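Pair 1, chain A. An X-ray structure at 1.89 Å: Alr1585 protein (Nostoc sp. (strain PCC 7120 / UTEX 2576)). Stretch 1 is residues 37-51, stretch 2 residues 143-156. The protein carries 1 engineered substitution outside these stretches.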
# COMPACT_ATOMS: atom_id res chain seq x y z
N GLY A 37 -24.91 -0.51 12.98
CA GLY A 37 -24.02 -1.63 12.66
C GLY A 37 -22.72 -1.61 13.44
O GLY A 37 -22.20 -0.55 13.78
N HIS A 38 -22.20 -2.80 13.77
CA HIS A 38 -20.95 -2.87 14.58
C HIS A 38 -19.75 -2.23 13.87
O HIS A 38 -18.82 -1.81 14.53
CB HIS A 38 -20.64 -4.31 15.06
CG HIS A 38 -20.40 -5.30 13.96
ND1 HIS A 38 -19.31 -5.23 13.11
CD2 HIS A 38 -21.05 -6.45 13.64
CE1 HIS A 38 -19.33 -6.26 12.29
NE2 HIS A 38 -20.37 -7.02 12.59
N GLY A 39 -19.80 -2.15 12.55
CA GLY A 39 -18.75 -1.50 11.75
C GLY A 39 -17.36 -2.13 11.74
O GLY A 39 -16.39 -1.47 11.38
N ARG A 40 -17.23 -3.38 12.20
CA ARG A 40 -15.92 -4.04 12.24
C ARG A 40 -15.67 -4.70 10.90
O ARG A 40 -16.60 -5.16 10.22
CB ARG A 40 -15.82 -5.08 13.37
CG ARG A 40 -16.25 -4.61 14.78
CD ARG A 40 -15.41 -3.49 15.39
NE ARG A 40 -15.96 -3.20 16.73
CZ ARG A 40 -15.47 -3.62 17.89
NH1 ARG A 40 -14.34 -4.34 18.00
NH2 ARG A 40 -16.13 -3.37 19.01
N ASP A 41 -14.40 -4.80 10.54
CA ASP A 41 -14.02 -5.31 9.21
C ASP A 41 -14.10 -6.83 9.05
O ASP A 41 -14.15 -7.32 7.94
CB ASP A 41 -12.60 -4.88 8.89
CG ASP A 41 -12.54 -3.45 8.42
OD1 ASP A 41 -13.46 -3.03 7.65
OD2 ASP A 41 -11.57 -2.77 8.83
N HIS A 42 -14.12 -7.55 10.14
CA HIS A 42 -14.11 -9.01 10.09
C HIS A 42 -15.10 -9.56 11.11
O HIS A 42 -15.27 -8.99 12.19
CB HIS A 42 -12.73 -9.55 10.39
CG HIS A 42 -11.70 -9.16 9.40
ND1 HIS A 42 -11.55 -9.83 8.20
CD2 HIS A 42 -10.81 -8.14 9.38
CE1 HIS A 42 -10.63 -9.21 7.47
NE2 HIS A 42 -10.16 -8.19 8.18
N SER A 43 -15.73 -10.66 10.76
CA SER A 43 -16.60 -11.29 11.70
C SER A 43 -16.55 -12.80 11.56
O SER A 43 -16.09 -13.34 10.53
CB SER A 43 -18.01 -10.77 11.52
OG SER A 43 -18.46 -11.12 10.28
N VAL A 44 -16.95 -13.44 12.64
CA VAL A 44 -17.10 -14.91 12.66
C VAL A 44 -18.52 -15.19 13.09
O VAL A 44 -19.03 -14.62 14.07
CB VAL A 44 -16.09 -15.57 13.61
CG1 VAL A 44 -16.31 -17.07 13.72
CG2 VAL A 44 -14.64 -15.27 13.16
N HIS A 45 -19.16 -16.08 12.34
CA HIS A 45 -20.51 -16.54 12.62
C HIS A 45 -20.44 -18.02 12.96
O HIS A 45 -20.00 -18.81 12.13
CB HIS A 45 -21.39 -16.36 11.38
CG HIS A 45 -21.54 -14.94 10.94
ND1 HIS A 45 -22.02 -14.61 9.70
CD2 HIS A 45 -21.24 -13.77 11.55
CE1 HIS A 45 -22.06 -13.30 9.58
NE2 HIS A 45 -21.57 -12.77 10.69
N LEU A 46 -20.83 -18.37 14.19
CA LEU A 46 -20.86 -19.77 14.63
C LEU A 46 -22.30 -20.20 14.86
O LEU A 46 -22.99 -19.67 15.74
CB LEU A 46 -20.05 -19.95 15.90
CG LEU A 46 -18.63 -19.46 15.92
CD1 LEU A 46 -18.02 -19.58 17.32
CD2 LEU A 46 -17.79 -20.22 14.89
N PHE A 47 -22.76 -21.16 14.07
CA PHE A 47 -24.09 -21.70 14.19
C PHE A 47 -24.03 -22.92 15.08
O PHE A 47 -23.21 -23.81 14.87
CB PHE A 47 -24.67 -22.07 12.83
CG PHE A 47 -24.97 -20.88 11.98
CD1 PHE A 47 -23.99 -20.31 11.18
CD2 PHE A 47 -26.21 -20.33 11.99
CE1 PHE A 47 -24.26 -19.19 10.40
CE2 PHE A 47 -26.49 -19.19 11.25
CZ PHE A 47 -25.53 -18.64 10.43
N LEU A 48 -24.91 -22.96 16.07
CA LEU A 48 -24.86 -23.94 17.12
C LEU A 48 -26.06 -24.81 17.20
O LEU A 48 -27.17 -24.36 16.99
CB LEU A 48 -24.76 -23.24 18.47
CG LEU A 48 -23.69 -22.19 18.62
CD1 LEU A 48 -23.74 -21.65 20.06
CD2 LEU A 48 -22.30 -22.74 18.31
N GLN A 49 -25.82 -26.08 17.51
CA GLN A 49 -26.83 -27.01 18.00
C GLN A 49 -26.37 -27.52 19.36
O GLN A 49 -25.31 -28.19 19.48
CB GLN A 49 -27.00 -28.18 17.07
CG GLN A 49 -28.10 -29.14 17.44
CD GLN A 49 -28.15 -30.29 16.44
OE1 GLN A 49 -27.69 -31.37 16.71
NE2 GLN A 49 -28.68 -30.03 15.26
N PHE A 50 -27.15 -27.21 20.38
CA PHE A 50 -26.79 -27.61 21.74
C PHE A 50 -26.91 -29.11 21.92
O PHE A 50 -27.75 -29.77 21.30
CB PHE A 50 -27.64 -26.83 22.76
CG PHE A 50 -27.42 -25.33 22.69
CD1 PHE A 50 -26.16 -24.79 22.92
CD2 PHE A 50 -28.47 -24.48 22.43
CE1 PHE A 50 -25.95 -23.42 22.84
CE2 PHE A 50 -28.26 -23.11 22.36
CZ PHE A 50 -27.00 -22.58 22.56
N LYS A 51 -26.05 -29.67 22.75
CA LYS A 51 -25.98 -31.13 22.88
C LYS A 51 -27.14 -31.65 23.76
O LYS A 51 -27.51 -31.01 24.76
CB LYS A 51 -24.66 -31.55 23.48
CG LYS A 51 -23.48 -31.24 22.59
CD LYS A 51 -22.19 -31.71 23.23
CE LYS A 51 -21.01 -31.54 22.30
NZ LYS A 51 -19.76 -31.90 23.02
N GLY A 143 -24.31 -27.48 6.42
CA GLY A 143 -24.36 -26.81 7.73
C GLY A 143 -25.76 -26.28 8.09
O GLY A 143 -26.22 -26.41 9.23
N PHE A 144 -26.47 -25.74 7.10
CA PHE A 144 -27.76 -25.16 7.34
C PHE A 144 -28.89 -26.18 7.38
O PHE A 144 -29.99 -25.83 7.76
CB PHE A 144 -28.05 -24.08 6.28
CG PHE A 144 -27.13 -22.88 6.38
CD1 PHE A 144 -27.28 -21.96 7.41
CD2 PHE A 144 -26.10 -22.70 5.48
CE1 PHE A 144 -26.44 -20.88 7.51
CE2 PHE A 144 -25.25 -21.62 5.58
CZ PHE A 144 -25.42 -20.71 6.60
N GLN A 145 -28.62 -27.43 6.97
CA GLN A 145 -29.64 -28.45 7.03
C GLN A 145 -29.87 -28.98 8.43
O GLN A 145 -30.88 -29.61 8.68
CB GLN A 145 -29.33 -29.60 6.07
CG GLN A 145 -29.37 -29.11 4.61
CD GLN A 145 -29.32 -30.22 3.60
OE1 GLN A 145 -29.84 -31.29 3.84
NE2 GLN A 145 -28.66 -29.99 2.48
N SER A 146 -28.92 -28.77 9.32
CA SER A 146 -29.07 -29.18 10.72
C SER A 146 -30.12 -28.32 11.41
O SER A 146 -30.43 -27.24 10.95
CB SER A 146 -27.76 -28.99 11.48
OG SER A 146 -26.79 -29.93 11.01
N GLU A 147 -30.67 -28.82 12.51
CA GLU A 147 -31.50 -28.01 13.37
C GLU A 147 -30.56 -27.03 14.10
O GLU A 147 -29.64 -27.43 14.78
CB GLU A 147 -32.27 -28.87 14.38
CG GLU A 147 -33.12 -28.05 15.32
CD GLU A 147 -33.96 -28.88 16.27
OE1 GLU A 147 -34.76 -29.70 15.77
OE2 GLU A 147 -33.87 -28.68 17.51
N ILE A 148 -30.76 -25.75 13.84
CA ILE A 148 -29.92 -24.72 14.40
C ILE A 148 -30.62 -24.11 15.61
O ILE A 148 -31.79 -23.72 15.51
CB ILE A 148 -29.60 -23.67 13.35
CG1 ILE A 148 -28.76 -24.31 12.24
CG2 ILE A 148 -28.89 -22.47 13.96
CD1 ILE A 148 -28.57 -23.39 11.04
N HIS A 149 -29.90 -24.04 16.71
CA HIS A 149 -30.43 -23.45 17.95
C HIS A 149 -30.07 -22.00 18.17
O HIS A 149 -30.81 -21.25 18.81
CB HIS A 149 -29.97 -24.29 19.15
CG HIS A 149 -30.55 -25.68 19.19
ND1 HIS A 149 -29.99 -26.70 19.90
CD2 HIS A 149 -31.65 -26.20 18.60
CE1 HIS A 149 -30.70 -27.80 19.75
NE2 HIS A 149 -31.72 -27.52 18.96
N ALA A 150 -28.89 -21.62 17.71
CA ALA A 150 -28.33 -20.33 18.05
C ALA A 150 -27.25 -19.90 17.09
O ALA A 150 -26.68 -20.74 16.37
CB ALA A 150 -27.79 -20.36 19.48
N LEU A 151 -26.98 -18.61 17.09
CA LEU A 151 -25.90 -18.04 16.33
C LEU A 151 -25.08 -17.18 17.29
O LEU A 151 -25.61 -16.25 17.92
CB LEU A 151 -26.44 -17.22 15.17
CG LEU A 151 -25.46 -16.32 14.36
CD1 LEU A 151 -24.29 -17.06 13.73
CD2 LEU A 151 -26.22 -15.53 13.30
N VAL A 152 -23.77 -17.41 17.30
CA VAL A 152 -22.82 -16.52 17.94
C VAL A 152 -22.14 -15.67 16.85
O VAL A 152 -21.61 -16.19 15.88
CB VAL A 152 -21.78 -17.34 18.70
CG1 VAL A 152 -20.74 -16.45 19.32
CG2 VAL A 152 -22.45 -18.18 19.76
N LEU A 153 -22.10 -14.36 17.06
CA LEU A 153 -21.45 -13.45 16.11
C LEU A 153 -20.36 -12.71 16.89
O LEU A 153 -20.65 -12.06 17.90
CB LEU A 153 -22.47 -12.48 15.51
CG LEU A 153 -21.99 -11.44 14.48
CD1 LEU A 153 -23.20 -10.96 13.67
CD2 LEU A 153 -21.30 -10.24 15.14
N ILE A 154 -19.12 -12.81 16.42
CA ILE A 154 -17.99 -12.10 17.00
C ILE A 154 -17.26 -11.31 15.92
O ILE A 154 -17.05 -11.84 14.83
CB ILE A 154 -16.97 -13.07 17.65
CG1 ILE A 154 -17.69 -13.99 18.64
CG2 ILE A 154 -15.92 -12.29 18.45
CD1 ILE A 154 -17.96 -15.32 18.05
N ALA A 155 -16.94 -10.05 16.18
CA ALA A 155 -16.39 -9.18 15.18
C ALA A 155 -15.30 -8.27 15.72
O ALA A 155 -15.30 -7.89 16.89
CB ALA A 155 -17.52 -8.36 14.50
N ASP A 156 -14.36 -7.94 14.85
CA ASP A 156 -13.22 -7.15 15.22
C ASP A 156 -12.52 -6.69 13.93
O ASP A 156 -12.59 -7.36 12.93
CB ASP A 156 -12.23 -7.94 16.05
CG ASP A 156 -11.35 -7.02 16.91
OD1 ASP A 156 -11.81 -6.60 18.01
OD2 ASP A 156 -10.24 -6.63 16.47
O HOH W 1 -30.35 -31.53 13.32

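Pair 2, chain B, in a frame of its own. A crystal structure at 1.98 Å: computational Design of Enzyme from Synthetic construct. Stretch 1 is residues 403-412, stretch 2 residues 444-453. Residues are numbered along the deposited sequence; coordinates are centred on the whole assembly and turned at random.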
# COMPACT_ATOMS: atom_id res chain seq x y z
N GLN B 403 2.50 -27.57 15.37
CA GLN B 403 3.15 -28.85 15.64
C GLN B 403 3.50 -29.60 14.37
O GLN B 403 4.51 -30.29 14.32
CB GLN B 403 2.31 -29.76 16.55
CG GLN B 403 1.90 -29.13 17.87
CD GLN B 403 0.41 -29.30 18.14
OE1 GLN B 403 -0.05 -30.40 18.44
NE2 GLN B 403 -0.35 -28.20 18.00
N SER B 404 2.67 -29.48 13.35
CA SER B 404 2.92 -30.22 12.12
C SER B 404 2.10 -29.64 10.99
O SER B 404 1.12 -28.94 11.21
CB SER B 404 2.58 -31.71 12.30
OG SER B 404 1.18 -31.89 12.46
N VAL B 405 2.54 -29.93 9.77
CA VAL B 405 1.84 -29.48 8.57
C VAL B 405 1.98 -30.61 7.56
O VAL B 405 3.08 -31.11 7.32
CB VAL B 405 2.47 -28.20 7.97
CG1 VAL B 405 1.68 -27.75 6.75
CG2 VAL B 405 2.53 -27.06 9.00
N THR B 406 0.86 -31.02 7.00
CA THR B 406 0.86 -32.03 5.95
C THR B 406 0.22 -31.40 4.73
O THR B 406 -0.57 -30.46 4.82
CB THR B 406 0.06 -33.28 6.36
OG1 THR B 406 -1.28 -32.90 6.69
CG2 THR B 406 0.71 -33.97 7.58
N VAL B 407 0.61 -31.89 3.56
CA VAL B 407 0.06 -31.37 2.33
C VAL B 407 -0.51 -32.55 1.56
O VAL B 407 0.10 -33.62 1.51
CB VAL B 407 1.13 -30.63 1.49
CG1 VAL B 407 0.68 -30.45 0.04
CG2 VAL B 407 1.45 -29.27 2.12
N GLU B 408 -1.69 -32.36 1.01
CA GLU B 408 -2.32 -33.40 0.23
C GLU B 408 -2.48 -32.88 -1.19
O GLU B 408 -3.06 -31.81 -1.41
CB GLU B 408 -3.67 -33.78 0.84
CG GLU B 408 -4.29 -35.01 0.24
CD GLU B 408 -5.62 -35.34 0.89
OE1 GLU B 408 -6.62 -34.69 0.51
OE2 GLU B 408 -5.66 -36.23 1.78
N VAL B 409 -1.93 -33.61 -2.15
CA VAL B 409 -2.02 -33.21 -3.54
C VAL B 409 -3.04 -34.08 -4.23
O VAL B 409 -3.00 -35.30 -4.11
CB VAL B 409 -0.68 -33.37 -4.26
CG1 VAL B 409 -0.81 -32.99 -5.72
CG2 VAL B 409 0.41 -32.53 -3.56
N ALA B 410 -3.98 -33.45 -4.93
CA ALA B 410 -5.06 -34.21 -5.55
C ALA B 410 -5.29 -33.75 -6.98
O ALA B 410 -4.97 -32.62 -7.33
CB ALA B 410 -6.34 -34.08 -4.75
N GLN B 411 -5.85 -34.63 -7.79
CA GLN B 411 -6.12 -34.31 -9.18
C GLN B 411 -7.45 -34.94 -9.57
O GLN B 411 -7.73 -36.09 -9.22
CB GLN B 411 -5.00 -34.81 -10.08
CG GLN B 411 -5.19 -34.48 -11.53
CD GLN B 411 -3.94 -34.71 -12.33
OE1 GLN B 411 -3.27 -35.73 -12.18
NE2 GLN B 411 -3.61 -33.75 -13.19
N GLY B 412 -8.28 -34.17 -10.27
CA GLY B 412 -9.65 -34.56 -10.48
C GLY B 412 -10.34 -34.50 -9.14
O GLY B 412 -10.93 -33.48 -8.77
N THR B 444 -1.75 -33.42 -9.38
CA THR B 444 -0.87 -32.27 -9.58
C THR B 444 -1.68 -31.02 -9.89
O THR B 444 -1.45 -30.39 -10.92
CB THR B 444 0.12 -32.52 -10.74
OG1 THR B 444 0.01 -31.47 -11.70
CG2 THR B 444 -0.15 -33.84 -11.43
N TYR B 445 -2.62 -30.66 -9.02
CA TYR B 445 -3.63 -29.67 -9.40
C TYR B 445 -4.26 -28.93 -8.21
O TYR B 445 -4.24 -27.71 -8.19
CB TYR B 445 -4.71 -30.32 -10.26
CG TYR B 445 -4.89 -29.66 -11.60
CD1 TYR B 445 -4.11 -30.03 -12.69
CD2 TYR B 445 -5.83 -28.65 -11.77
CE1 TYR B 445 -4.27 -29.43 -13.91
CE2 TYR B 445 -6.00 -28.04 -12.99
CZ TYR B 445 -5.22 -28.43 -14.05
OH TYR B 445 -5.38 -27.82 -15.27
N THR B 446 -4.81 -29.65 -7.23
CA THR B 446 -5.17 -28.99 -5.97
C THR B 446 -4.19 -29.37 -4.86
O THR B 446 -3.88 -30.55 -4.65
CB THR B 446 -6.62 -29.30 -5.52
OG1 THR B 446 -6.72 -30.65 -5.08
CG2 THR B 446 -7.61 -29.05 -6.66
N VAL B 447 -3.68 -28.36 -4.18
CA VAL B 447 -2.66 -28.53 -3.15
C VAL B 447 -3.22 -28.00 -1.83
O VAL B 447 -3.43 -26.79 -1.68
CB VAL B 447 -1.39 -27.76 -3.53
CG1 VAL B 447 -0.30 -27.93 -2.46
CG2 VAL B 447 -0.88 -28.21 -4.88
N THR B 448 -3.50 -28.90 -0.89
CA THR B 448 -4.16 -28.52 0.35
C THR B 448 -3.24 -28.70 1.55
O THR B 448 -2.81 -29.82 1.84
CB THR B 448 -5.44 -29.34 0.58
OG1 THR B 448 -6.35 -29.11 -0.50
CG2 THR B 448 -6.11 -28.96 1.89
N ALA B 449 -2.93 -27.59 2.22
CA ALA B 449 -2.10 -27.61 3.42
C ALA B 449 -2.97 -27.70 4.66
O ALA B 449 -3.93 -26.94 4.81
CB ALA B 449 -1.24 -26.37 3.48
N THR B 450 -2.62 -28.62 5.55
CA THR B 450 -3.33 -28.76 6.80
C THR B 450 -2.36 -28.64 7.96
O THR B 450 -1.49 -29.50 8.16
CB THR B 450 -4.08 -30.10 6.86
OG1 THR B 450 -4.96 -30.19 5.73
CG2 THR B 450 -4.89 -30.23 8.15
N ALA B 451 -2.50 -27.56 8.72
CA ALA B 451 -1.63 -27.31 9.86
C ALA B 451 -2.31 -27.68 11.18
O ALA B 451 -3.44 -27.29 11.44
CB ALA B 451 -1.20 -25.85 9.88
N THR B 452 -1.60 -28.44 12.01
CA THR B 452 -2.06 -28.77 13.35
C THR B 452 -1.42 -27.78 14.32
O THR B 452 -0.19 -27.77 14.50
CB THR B 452 -1.68 -30.20 13.71
OG1 THR B 452 -2.35 -31.09 12.82
CG2 THR B 452 -2.06 -30.55 15.16
N THR B 453 -2.24 -26.94 14.93
CA THR B 453 -1.75 -25.81 15.71
C THR B 453 -2.46 -25.58 17.05
O THR B 453 -3.51 -26.18 17.33
CB THR B 453 -1.84 -24.49 14.91
OG1 THR B 453 -3.14 -23.91 15.07
CG2 THR B 453 -1.58 -24.75 13.43
O HOH W 2 -5.86 -31.26 -2.24

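The sharpest difference lies on one face of the ladder. In pair 1, Val44(A), Leu46(A), Leu48(A), Ala150(A), Val152(A) and Ile154(A) make the middle of that face apolar and buried; in pair 2 the matching positions are Thr406(B), Glu408(B), Ala410(B), Thr446(B), Thr448(B) and Thr450(B), all at least partly exposed. Leu48(A) CD1 packs against Val152(A) CG2 at 3.7 Å; beside the matching Ala410(B) and Thr448(B), pair 2 has a water, which donates to Glu408(B) O at 3.0 Å and hydrogen-bonds Thr446(B) OG1 at 3.0 Å and Thr448(B) OG1 at 2.8 Å. The chain trace tolerates either chemistry: side-chain centres of Val152(A) and Thr448(B) fall 0.6 Å apart.

The frame beneath is the same. Two antiparallel strands, at 166° in pair 1 and 161° in pair 2, superpose with an RMSD of 0.6 Å over 14 central residues. Leu46(A) matches Glu408(B) and Leu153(A) matches Ala449(B), each within 0.1 Å at CA. Reciprocal backbone bonds recur in register: Leu46(A) N to Val152(A) O and Val152(A) N to Leu46(A) O are both 2.9 Å, while Glu408(B) N to Thr448(B) O is 2.9 Å and Thr448(B) N to Glu408(B) O is 3.0 Å. These bonds involve no side-chain atoms, so the register can be kept while the faces change.

The other face is buried in both, but built at different scales. Phe47(A) takes Leu151(A) CD1 over one ring face, 3.9 Å from its CZ, and the edge of Phe144(A) over the opposite face, with CE1 of Phe144(A) 3.8 Å from CZ of Phe47(A). Its counterpart Val409(B) is far smaller. Pair 2 relies instead on compact neighbours: Val407(B) CG1 meets Val447(B) CG1 at 3.7 Å, and Val405(B) CG2 reaches Ala451(B) CB at 4.0 Å.

At one end, Gln49(A) sends NE2 to Glu147(A) O at 2.8 Å and lays CG over the ring of His149(A), whose ND1 accepts from Phe50(A) N at 2.9 Å. The ring's other nitrogen is engaged as well, NE2 of His149(A) donating to OE2 of Glu147(A) at 2.8 Å. Gln411(B), at the position matching Gln49(A), brings its NE2 within 3.8 Å of Tyr445(B) CD1. The far end closes through backbone in both pairs, Asp156(A) N donating to His42(A) O at 3.0 Å and Thr452(B) N to Ser404(B) O at 2.9 Å. Pair 1 also has a salt bridge there, Arg40(A) NH1 to Asp156(A) OD1 at 3.4 Å.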